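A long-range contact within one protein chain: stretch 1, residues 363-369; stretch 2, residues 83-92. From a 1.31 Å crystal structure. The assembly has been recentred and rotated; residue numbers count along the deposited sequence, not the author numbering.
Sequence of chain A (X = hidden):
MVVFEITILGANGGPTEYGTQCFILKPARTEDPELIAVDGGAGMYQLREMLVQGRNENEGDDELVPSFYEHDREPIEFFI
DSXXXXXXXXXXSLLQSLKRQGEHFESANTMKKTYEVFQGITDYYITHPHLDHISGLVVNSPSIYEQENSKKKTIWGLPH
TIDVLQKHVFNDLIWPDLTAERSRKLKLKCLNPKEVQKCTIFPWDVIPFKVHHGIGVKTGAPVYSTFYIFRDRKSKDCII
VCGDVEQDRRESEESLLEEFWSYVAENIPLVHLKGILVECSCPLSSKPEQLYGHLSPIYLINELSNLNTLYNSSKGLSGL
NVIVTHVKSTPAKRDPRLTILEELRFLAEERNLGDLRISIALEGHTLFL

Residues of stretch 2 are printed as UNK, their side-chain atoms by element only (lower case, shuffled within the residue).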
# COMPACT_ATOMS: atom_id res chain seq x y z
N GLU A 363 -10.79 1.29 10.83
CA GLU A 363 -9.50 1.96 10.78
C GLU A 363 -9.57 3.31 11.47
O GLU A 363 -10.61 3.98 11.46
CB GLU A 363 -9.10 2.18 9.33
CG GLU A 363 -8.85 0.91 8.56
CD GLU A 363 -10.07 0.29 7.90
OE1 GLU A 363 -11.28 0.66 8.15
OE2 GLU A 363 -9.76 -0.63 7.10
N GLY A 364 -8.45 3.70 12.07
CA GLY A 364 -8.37 5.02 12.68
C GLY A 364 -9.02 5.09 14.05
O GLY A 364 -9.29 6.18 14.54
N HIS A 365 -9.26 3.93 14.66
CA HIS A 365 -9.88 3.85 15.98
C HIS A 365 -9.10 2.93 16.88
O HIS A 365 -8.38 2.05 16.40
CB HIS A 365 -11.33 3.37 15.86
CG HIS A 365 -12.21 4.34 15.12
ND1 HIS A 365 -12.19 4.45 13.78
CD2 HIS A 365 -13.08 5.31 15.59
CE1 HIS A 365 -13.05 5.42 13.41
NE2 HIS A 365 -13.58 5.95 14.52
N THR A 366 -9.25 3.14 18.18
CA THR A 366 -8.66 2.30 19.20
C THR A 366 -9.76 1.59 19.99
O THR A 366 -10.76 2.21 20.37
CB THR A 366 -7.77 3.13 20.15
OG1 THR A 366 -6.77 3.79 19.37
CG2 THR A 366 -7.09 2.26 21.20
N LEU A 367 -9.57 0.29 20.20
CA LEU A 367 -10.47 -0.51 21.03
C LEU A 367 -9.81 -0.74 22.38
O LEU A 367 -8.60 -0.91 22.46
CB LEU A 367 -10.72 -1.88 20.40
CG LEU A 367 -11.14 -1.92 18.94
CD1 LEU A 367 -11.36 -3.35 18.48
CD2 LEU A 367 -12.40 -1.11 18.74
N PHE A 368 -10.63 -0.76 23.43
CA PHE A 368 -10.16 -0.94 24.79
C PHE A 368 -10.86 -2.18 25.31
O PHE A 368 -12.08 -2.15 25.52
CB PHE A 368 -10.51 0.30 25.63
CG PHE A 368 -9.87 1.57 25.11
CD1 PHE A 368 -10.45 2.27 24.06
CD2 PHE A 368 -8.69 2.05 25.66
CE1 PHE A 368 -9.85 3.42 23.56
CE2 PHE A 368 -8.10 3.21 25.17
CZ PHE A 368 -8.68 3.90 24.12
N LEU A 369 -10.11 -3.27 25.46
CA LEU A 369 -10.69 -4.57 25.78
C LEU A 369 -10.06 -5.22 27.00
O LEU A 369 -10.76 -5.91 27.76
CB LEU A 369 -10.56 -5.52 24.58
CG LEU A 369 -11.18 -5.05 23.26
CD1 LEU A 369 -10.85 -6.04 22.15
CD2 LEU A 369 -12.68 -4.88 23.41
OXT LEU A 369 -8.86 -5.08 27.25
N UNK A 83 -22.10 -1.57 23.01
CA UNK A 83 -21.32 -1.64 24.25
C UNK A 83 -19.81 -1.59 24.02
O UNK A 83 -19.03 -1.62 24.98
n UNK A 83 -25.42 -5.23 27.49
c UNK A 83 -23.52 -4.07 26.36
c UNK A 83 -24.96 -3.97 26.83
c UNK A 83 -21.70 -2.88 25.06
c UNK A 83 -23.13 -2.83 25.57
N UNK A 84 -19.39 -1.51 22.76
CA UNK A 84 -17.97 -1.53 22.44
C UNK A 84 -17.26 -0.28 22.95
O UNK A 84 -17.68 0.84 22.68
c UNK A 84 -15.68 -3.08 20.96
c UNK A 84 -16.30 -1.77 20.48
c UNK A 84 -16.23 -1.64 18.97
c UNK A 84 -17.76 -1.66 20.94
N UNK A 85 -16.16 -0.50 23.67
CA UNK A 85 -15.34 0.59 24.15
C UNK A 85 -14.35 0.97 23.04
O UNK A 85 -13.32 0.31 22.84
o UNK A 85 -13.70 2.35 25.61
c UNK A 85 -14.61 0.14 25.43
c UNK A 85 -13.97 1.29 26.18
n UNK A 85 -13.72 1.08 27.47
N UNK A 86 -14.68 2.04 22.33
CA UNK A 86 -13.94 2.48 21.15
C UNK A 86 -13.77 3.99 21.18
O UNK A 86 -14.65 4.72 21.65
c UNK A 86 -14.67 2.02 19.86
c UNK A 86 -14.46 1.75 17.33
c UNK A 86 -16.12 2.51 19.83
c UNK A 86 -13.91 2.41 18.58
N UNK A 87 -12.64 4.45 20.67
CA UNK A 87 -12.42 5.88 20.52
C UNK A 87 -11.78 6.15 19.17
O UNK A 87 -11.05 5.31 18.65
o UNK A 87 -14.17 7.37 22.78
n UNK A 87 -12.92 7.87 24.57
c UNK A 87 -12.09 6.19 23.05
c UNK A 87 -11.53 6.41 21.64
c UNK A 87 -13.15 7.21 23.46
N UNK A 88 -12.06 7.31 18.60
CA UNK A 88 -11.37 7.76 17.40
C UNK A 88 -9.96 8.19 17.76
O UNK A 88 -9.74 8.82 18.80
n UNK A 88 -12.56 11.86 12.72
c UNK A 88 -12.32 10.53 14.82
c UNK A 88 -11.54 9.37 15.43
c UNK A 88 -11.71 10.91 13.48
c UNK A 88 -12.12 8.93 16.76
N UNK A 89 -9.01 7.85 16.90
CA UNK A 89 -7.64 8.28 17.06
C UNK A 89 -6.81 7.39 17.96
O UNK A 89 -7.25 6.31 18.38
N UNK A 90 -5.59 7.84 18.22
CA UNK A 90 -4.67 7.15 19.11
C UNK A 90 -5.08 7.42 20.55
O UNK A 90 -5.66 8.47 20.86
c UNK A 90 -2.47 5.89 17.18
c UNK A 90 -2.72 7.37 17.44
c UNK A 90 -3.24 7.62 18.86
c UNK A 90 -1.46 8.18 17.16
N UNK A 91 -4.77 6.49 21.44
CA UNK A 91 -5.18 6.61 22.83
C UNK A 91 -4.38 7.70 23.51
O UNK A 91 -3.27 8.04 23.10
c UNK A 91 -4.98 5.30 23.58
o UNK A 91 -3.61 5.07 23.85
N UNK A 92 -4.96 8.24 24.58
CA UNK A 92 -4.29 9.26 25.37
C UNK A 92 -2.92 8.76 25.84
O UNK A 92 -1.95 9.50 25.82
c UNK A 92 -5.14 9.70 26.57
c UNK A 92 -6.55 10.19 26.23
c UNK A 92 -7.94 11.21 24.41
n UNK A 92 -7.88 11.82 23.05
c UNK A 92 -6.57 11.18 25.07
O HOH W 1 -4.18 4.03 20.05

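Position 83 carries four carbons in a row ending in a nitrogen, an extended chain that stays out of reach of stretch 1; it is Lys83. At position 84 four carbons fork at the second. One terminal methyl lies 3.9 Å from Leu367 CD2, the other 4.3 Å from Leu369 CD2, so the fork meets two leucines of the C-terminal stretch. This is Leu84.

Position 85 has two carbons, the second bearing one oxygen and one nitrogen, a short amide. Its CB points toward stretch 1, and the amide oxygen comes within 3.6 Å of Phe368 CD1. The residue is Asn85, and its backbone O accepts a hydrogen bond from Phe368 N at 3.0 Å.

At position 86 the four carbons fork at the first, with one arm two carbons long. The end of that arm sits 3.8 Å from both Leu367 CD2 and His365 CB. The fork at the first carbon, with its longer arm, makes this Ile86, whose CD1 packs against Leu367 and His365. Position 87 has three carbons, the third carrying an oxygen and a nitrogen. Its second carbon approaches Phe368 CE1 to 3.6 Å before the end of the chain leads away. This is Gln87; its backbone pairs with Thr366 in both directions, Gln87 N to Thr366 O and Thr366 N to Gln87 O, each 2.9 Å.

Position 88 again shows four carbons ending in nitrogen. Its CB lies 3.9 Å from His365 CD2, but the fully extended remainder leads away from stretch 1, as expected of an exposed Lys88. No side-chain atoms occur at position 89, and its phi of 85° favours glycine. Gly89 N donates to Gly364 O at 2.9 Å, while Gly89 O accepts from Thr366 OG1 at 2.7 Å.

Position 90 has four carbons forked at the second, with the CA-to-CB bond directed away from stretch 1: Leu90. Position 91 has one carbon and one oxygen; its CB is 4.0 Å from Phe368 CZ. This is Ser91, which caps the helix that follows. Position 92, four carbons ending in nitrogen, makes no contact and is Lys92.

The contact is an antiparallel strand pairing in which four backbone hydrogen bonds fix the register. His365, Leu367, Ile86 and Lys88 share one face, where apolar packing continues to Leu84; Thr366 and Gln87 occupy the other. Beyond the strand of stretch 2, Thr366 OG1 extends the polar network: besides its bond to Gly89 O, it accepts from a water at 2.7 Å that in turn accepts from Ser91 N at 2.9 Å, tying the strand to the start of the helix.

Stretch 2 83-92: KLNIQKGLSK
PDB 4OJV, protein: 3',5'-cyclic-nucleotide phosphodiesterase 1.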